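Local structure of uncharacterized protein (Bacteroides ovatus CL02T12C04, 6PTM) at residues A[558-570]-A[590-604]. The protein probably acts as an exo-carrageenase of glycoside hydrolase family 42, cleaving carrageenan chains from their ends. Residues are numbered along the deposited sequence; the frame is centred on the assembly and turned at random.
Sequences QRQRKPLRIFYTK and LNFSGLPIGFATEGI. With EDO (1,2-ethanediol), chain C.
Gly-598 N donates to Leu-564 O, Ile-566 N to Gly-598 O, Ala-600 N to Ile-566 O and Tyr-568 N to Ala-600 O (2.7 Å), a ladder that illustrates how parallel strands pair by alternating donor and acceptor. Arg-565 adds side-chain hydrogen bonds: bent at chi2 (-49°), its chain turns back so that the guanidinium bridges Phe-599 O across the contact (from NH1, 3.0 Å, 159° at the hydrogen) and Lys-562 O in its own segment (from NE, 2.9 Å), both oxygens in the guanidinium plane. With an alanine here, Phe-599 O and Lys-562 O would both probably lose their guanidinium donor. CD of Arg-565 and of Lys-562 also fill the room beside Gly-598 that a CB would need. Strand 597-600 forms one border of a five-stranded parallel sheet, reached from strand 564-567 through helices 570-575 and 579-590 in a beta-alpha-beta crossover; strand 614-617 flanks strand 564-567 on its other side. Apolar contacts cover the opposite face, where Ile-566 CB lies alongside Phe-599 CD1 (3.8 Å) and CD1 of Ile-566 reaches Ile-597 CG2 (3.9 Å), while Leu-564 CD1 meets Ile-597 CD1. Waters bridge the segments, one molecule accepting from Lys-562 NZ and donating to Ile-597 O (2.8 Å), another linking Tyr-568 O with Glu-602 N.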
loop_
_atom_site.group_PDB
_atom_site.type_symbol
_atom_site.label_atom_id
_atom_site.label_comp_id
_atom_site.label_asym_id
_atom_site.label_seq_id
_atom_site.Cartn_x
_atom_site.Cartn_y
_atom_site.Cartn_z
ATOM N N GLN A 558 -1.011 14.737 -2.198
ATOM C CA GLN A 558 -0.467 13.508 -2.863
ATOM C C GLN A 558 0.506 13.944 -3.967
ATOM O O GLN A 558 1.535 13.278 -4.196
ATOM C CB GLN A 558 -1.556 12.644 -3.517
ATOM C CG GLN A 558 -2.470 11.871 -2.559
ATOM C CD GLN A 558 -3.371 10.926 -3.320
ATOM O OE1 GLN A 558 -3.305 10.855 -4.574
ATOM N NE2 GLN A 558 -4.173 10.160 -2.579
ATOM N N ARG A 559 0.168 15.014 -4.683
ATOM C CA ARG A 559 0.900 15.435 -5.910
ATOM C C ARG A 559 2.045 16.374 -5.551
ATOM O O ARG A 559 2.846 16.678 -6.456
ATOM C CB ARG A 559 -0.017 16.177 -6.882
ATOM C CG ARG A 559 -1.093 15.286 -7.484
ATOM C CD ARG A 559 -2.190 16.097 -8.108
ATOM N NE ARG A 559 -3.171 15.275 -8.818
ATOM C CZ ARG A 559 -4.338 15.745 -9.259
ATOM N NH1 ARG A 559 -4.674 17.016 -9.042
ATOM N NH2 ARG A 559 -5.157 14.965 -9.950
ATOM N N GLN A 560 2.119 16.855 -4.314
ATOM C CA GLN A 560 3.136 17.886 -3.976
ATOM C C GLN A 560 4.532 17.405 -4.400
ATOM O O GLN A 560 4.893 16.243 -4.127
ATOM C CB GLN A 560 3.128 18.237 -2.493
ATOM C CG GLN A 560 3.996 19.444 -2.149
ATOM C CD GLN A 560 3.767 19.890 -0.730
ATOM O OE1 GLN A 560 3.817 19.108 0.221
ATOM N NE2 GLN A 560 3.437 21.158 -0.579
ATOM N N ARG A 561 5.300 18.317 -4.977
ATOM C CA ARG A 561 6.741 18.174 -5.282
ATOM C C ARG A 561 7.441 17.446 -4.134
ATOM O O ARG A 561 7.279 17.864 -2.956
ATOM C CB ARG A 561 7.348 19.559 -5.516
ATOM C CG ARG A 561 8.836 19.572 -5.841
ATOM C CD ARG A 561 9.342 20.987 -5.988
ATOM N NE ARG A 561 10.756 21.123 -6.315
ATOM C CZ ARG A 561 11.283 21.064 -7.534
ATOM N NH1 ARG A 561 10.541 20.723 -8.575
ATOM N NH2 ARG A 561 12.570 21.326 -7.703
ATOM N N LYS A 562 8.147 16.367 -4.478
ATOM C CA LYS A 562 9.073 15.606 -3.611
ATOM C C LYS A 562 10.494 16.130 -3.871
ATOM O O LYS A 562 11.194 15.639 -4.766
ATOM C CB LYS A 562 8.942 14.111 -3.916
ATOM C CG LYS A 562 7.554 13.496 -3.773
ATOM C CD LYS A 562 7.596 12.001 -4.035
ATOM C CE LYS A 562 6.264 11.306 -4.290
ATOM N NZ LYS A 562 5.291 11.503 -3.197
ATOM N N PRO A 563 10.958 17.187 -3.166
ATOM C CA PRO A 563 12.168 17.882 -3.608
ATOM C C PRO A 563 13.494 17.196 -3.255
ATOM O O PRO A 563 14.553 17.665 -3.652
ATOM C CB PRO A 563 12.054 19.213 -2.858
ATOM C CG PRO A 563 11.358 18.829 -1.564
ATOM C CD PRO A 563 10.298 17.853 -2.034
ATOM N N LEU A 564 13.435 16.175 -2.424
ATOM C CA LEU A 564 14.617 15.376 -2.074
ATOM C C LEU A 564 14.307 13.947 -2.497
ATOM O O LEU A 564 13.219 13.395 -2.083
ATOM C CB LEU A 564 14.912 15.502 -0.581
ATOM C CG LEU A 564 15.302 16.901 -0.109
ATOM C CD1 LEU A 564 15.343 16.947 1.407
ATOM C CD2 LEU A 564 16.647 17.324 -0.689
ATOM N N ARG A 565 15.203 13.382 -3.301
ATOM C CA ARG A 565 15.083 11.981 -3.777
ATOM C C ARG A 565 16.232 11.155 -3.224
ATOM O O ARG A 565 17.404 11.488 -3.483
ATOM C CB ARG A 565 15.061 11.946 -5.302
ATOM C CG ARG A 565 13.913 12.731 -5.903
ATOM C CD ARG A 565 12.556 12.415 -5.287
ATOM N NE ARG A 565 11.547 13.105 -6.077
ATOM C CZ ARG A 565 10.933 12.593 -7.140
ATOM N NH1 ARG A 565 11.142 11.342 -7.540
ATOM N NH2 ARG A 565 10.014 13.307 -7.750
ATOM N N ILE A 566 15.902 10.089 -2.512
ATOM C CA ILE A 566 16.913 9.134 -2.001
ATOM C C ILE A 566 17.224 8.189 -3.140
ATOM O O ILE A 566 16.278 7.544 -3.603
ATOM C CB ILE A 566 16.366 8.408 -0.772
ATOM C CG1 ILE A 566 16.136 9.392 0.368
ATOM C CG2 ILE A 566 17.249 7.261 -0.339
ATOM C CD1 ILE A 566 15.366 8.784 1.473
ATOM N N PHE A 567 18.495 8.050 -3.511
ATOM C CA PHE A 567 18.908 7.110 -4.583
ATOM C C PHE A 567 18.733 5.655 -4.145
ATOM O O PHE A 567 19.160 5.274 -3.049
ATOM C CB PHE A 567 20.341 7.331 -5.050
ATOM C CG PHE A 567 20.571 6.697 -6.392
ATOM C CD1 PHE A 567 21.188 5.466 -6.495
ATOM C CD2 PHE A 567 20.056 7.287 -7.534
ATOM C CE1 PHE A 567 21.349 4.878 -7.741
ATOM C CE2 PHE A 567 20.164 6.666 -8.769
ATOM C CZ PHE A 567 20.841 5.480 -8.869
ATOM N N TYR A 568 18.066 4.868 -4.993
ATOM C CA TYR A 568 17.814 3.423 -4.768
ATOM C C TYR A 568 18.373 2.658 -5.969
ATOM O O TYR A 568 18.151 3.036 -7.141
ATOM C CB TYR A 568 16.327 3.094 -4.550
ATOM C CG TYR A 568 16.073 1.613 -4.458
ATOM C CD1 TYR A 568 16.310 0.940 -3.279
ATOM C CD2 TYR A 568 15.685 0.855 -5.555
ATOM C CE1 TYR A 568 16.177 -0.437 -3.196
ATOM C CE2 TYR A 568 15.509 -0.524 -5.470
ATOM C CZ TYR A 568 15.786 -1.179 -4.293
ATOM O OH TYR A 568 15.618 -2.534 -4.146
ATOM N N THR A 569 19.100 1.588 -5.718
ATOM C CA THR A 569 19.526 0.659 -6.803
ATOM C C THR A 569 19.489 -0.785 -6.308
ATOM O O THR A 569 19.974 -1.054 -5.203
ATOM C CB THR A 569 20.912 0.979 -7.361
ATOM O OG1 THR A 569 21.171 -0.010 -8.372
ATOM C CG2 THR A 569 21.986 1.047 -6.297
ATOM N N LYS A 570 18.959 -1.661 -7.147
ATOM C CA LYS A 570 18.951 -3.129 -6.960
ATOM C C LYS A 570 20.383 -3.653 -6.844
ATOM O O LYS A 570 20.532 -4.711 -6.255
ATOM C CB LYS A 570 18.242 -3.794 -8.142
ATOM C CG LYS A 570 16.728 -3.567 -8.169
ATOM C CD LYS A 570 16.019 -4.128 -9.410
ATOM C CE LYS A 570 16.257 -3.247 -10.615
ATOM N NZ LYS A 570 15.699 -3.810 -11.871
ATOM N N LEU A 590 14.921 12.369 7.005
ATOM C CA LEU A 590 14.472 13.497 6.163
ATOM C C LEU A 590 12.958 13.744 6.290
ATOM O O LEU A 590 12.539 14.798 5.907
ATOM C CB LEU A 590 14.845 13.231 4.700
ATOM C CG LEU A 590 16.332 13.123 4.358
ATOM C CD1 LEU A 590 16.488 12.865 2.863
ATOM C CD2 LEU A 590 17.108 14.362 4.785
ATOM N N ASN A 591 12.174 12.793 6.780
ATOM C CA ASN A 591 10.707 12.740 6.557
ATOM C C ASN A 591 9.885 13.596 7.537
ATOM O O ASN A 591 8.635 13.690 7.335
ATOM C CB ASN A 591 10.148 11.327 6.685
ATOM C CG ASN A 591 8.737 11.264 6.149
ATOM O OD1 ASN A 591 8.501 11.723 5.037
ATOM N ND2 ASN A 591 7.814 10.746 6.941
ATOM N N PHE A 592 10.506 14.250 8.519
ATOM C CA PHE A 592 9.745 15.027 9.527
ATOM C C PHE A 592 10.150 16.496 9.454
ATOM O O PHE A 592 10.136 17.148 10.491
ATOM C CB PHE A 592 9.931 14.405 10.922
ATOM C CG PHE A 592 9.472 12.978 10.974
ATOM C CD1 PHE A 592 10.334 11.954 10.609
ATOM C CD2 PHE A 592 8.168 12.665 11.290
ATOM C CE1 PHE A 592 9.910 10.646 10.606
ATOM C CE2 PHE A 592 7.747 11.349 11.297
ATOM C CZ PHE A 592 8.614 10.342 10.929
ATOM N N SER A 593 10.394 17.019 8.253
ATOM C CA SER A 593 10.815 18.431 8.030
ATOM C C SER A 593 9.777 19.187 7.190
ATOM O O SER A 593 10.141 20.238 6.652
ATOM C CB SER A 593 12.188 18.492 7.384
ATOM O OG SER A 593 13.151 17.842 8.186
ATOM N N GLY A 594 8.562 18.646 6.997
ATOM C CA GLY A 594 7.494 19.314 6.245
ATOM C C GLY A 594 7.527 19.064 4.739
ATOM O O GLY A 594 6.686 19.643 4.023
ATOM N N LEU A 595 8.464 18.258 4.253
ATOM C CA LEU A 595 8.684 17.994 2.806
ATOM C C LEU A 595 8.325 16.554 2.484
ATOM O O LEU A 595 8.696 15.637 3.211
ATOM C CB LEU A 595 10.156 18.207 2.480
ATOM C CG LEU A 595 10.687 19.629 2.638
ATOM C CD1 LEU A 595 12.180 19.635 2.374
ATOM C CD2 LEU A 595 9.932 20.593 1.725
ATOM N N PRO A 596 7.616 16.306 1.368
ATOM C CA PRO A 596 7.461 14.952 0.857
ATOM C C PRO A 596 8.846 14.466 0.465
ATOM O O PRO A 596 9.509 15.161 -0.294
ATOM C CB PRO A 596 6.506 15.104 -0.342
ATOM C CG PRO A 596 5.896 16.473 -0.188
ATOM C CD PRO A 596 6.927 17.308 0.544
ATOM N N ILE A 597 9.234 13.278 0.937
ATOM C CA ILE A 597 10.535 12.652 0.589
ATOM C C ILE A 597 10.288 11.549 -0.444
ATOM O O ILE A 597 9.427 10.705 -0.200
ATOM C CB ILE A 597 11.251 12.117 1.840
ATOM C CG1 ILE A 597 11.419 13.231 2.881
ATOM C CG2 ILE A 597 12.578 11.480 1.474
ATOM C CD1 ILE A 597 12.149 14.447 2.376
ATOM N N GLY A 598 11.017 11.574 -1.568
ATOM C CA GLY A 598 10.845 10.557 -2.613
ATOM C C GLY A 598 12.108 9.835 -2.908
ATOM O O GLY A 598 13.075 9.934 -2.095
ATOM N N PHE A 599 12.086 9.098 -4.024
ATOM C CA PHE A 599 13.195 8.212 -4.418
ATOM C C PHE A 599 13.652 8.565 -5.829
ATOM O O PHE A 599 12.904 9.145 -6.602
ATOM C CB PHE A 599 12.793 6.739 -4.279
ATOM C CG PHE A 599 12.667 6.355 -2.835
ATOM C CD1 PHE A 599 13.777 5.933 -2.128
ATOM C CD2 PHE A 599 11.485 6.569 -2.155
ATOM C CE1 PHE A 599 13.686 5.650 -0.778
ATOM C CE2 PHE A 599 11.389 6.295 -0.805
ATOM C CZ PHE A 599 12.484 5.808 -0.124
ATOM N N ALA A 600 14.897 8.206 -6.113
ATOM C CA ALA A 600 15.522 8.285 -7.453
ATOM C C ALA A 600 16.097 6.917 -7.765
ATOM O O ALA A 600 16.609 6.261 -6.857
ATOM C CB ALA A 600 16.604 9.338 -7.511
ATOM N N THR A 601 15.991 6.529 -9.025
ATOM C CA THR A 601 16.643 5.352 -9.619
ATOM C C THR A 601 17.120 5.753 -11.005
ATOM O O THR A 601 16.672 6.796 -11.527
ATOM C CB THR A 601 15.650 4.187 -9.776
ATOM O OG1 THR A 601 14.630 4.603 -10.684
ATOM C CG2 THR A 601 15.033 3.757 -8.474
ATOM N N GLU A 602 17.817 4.862 -11.687
ATOM C CA GLU A 602 18.071 5.059 -13.127
ATOM C C GLU A 602 16.744 5.244 -13.897
ATOM O O GLU A 602 16.638 6.172 -14.711
ATOM C CB GLU A 602 18.858 3.882 -13.695
ATOM C CG GLU A 602 19.062 4.018 -15.202
ATOM C CD GLU A 602 20.012 3.012 -15.830
ATOM O OE1 GLU A 602 20.562 2.132 -15.115
ATOM O OE2 GLU A 602 20.171 3.103 -17.058
ATOM N N GLY A 603 15.747 4.392 -13.651
ATOM C CA GLY A 603 14.476 4.419 -14.395
ATOM C C GLY A 603 13.695 5.697 -14.156
ATOM O O GLY A 603 13.139 6.268 -15.100
ATOM N N ILE A 604 13.655 6.174 -12.924
ATOM C CA ILE A 604 13.001 7.464 -12.594
ATOM C C ILE A 604 13.737 8.610 -13.307
ATOM O O ILE A 604 13.056 9.502 -13.892
ATOM C CB ILE A 604 12.921 7.619 -11.058
ATOM C CG1 ILE A 604 11.857 6.688 -10.472
ATOM C CG2 ILE A 604 12.673 9.051 -10.640
ATOM C CD1 ILE A 604 11.930 6.506 -8.953
HETATM C C1 EDO C . 17.223 -7.042 -12.024
HETATM O O1 EDO C . 16.585 -6.207 -12.946
HETATM C C2 EDO C . 18.439 -6.359 -11.483
HETATM O O2 EDO C . 19.509 -6.266 -12.400
HETATM O O HOH W 1 4.728 20.434 2.389
HETATM O O HOH W 2 6.810 11.587 -0.772
HETATM O O HOH W 3 18.733 2.600 -9.841
#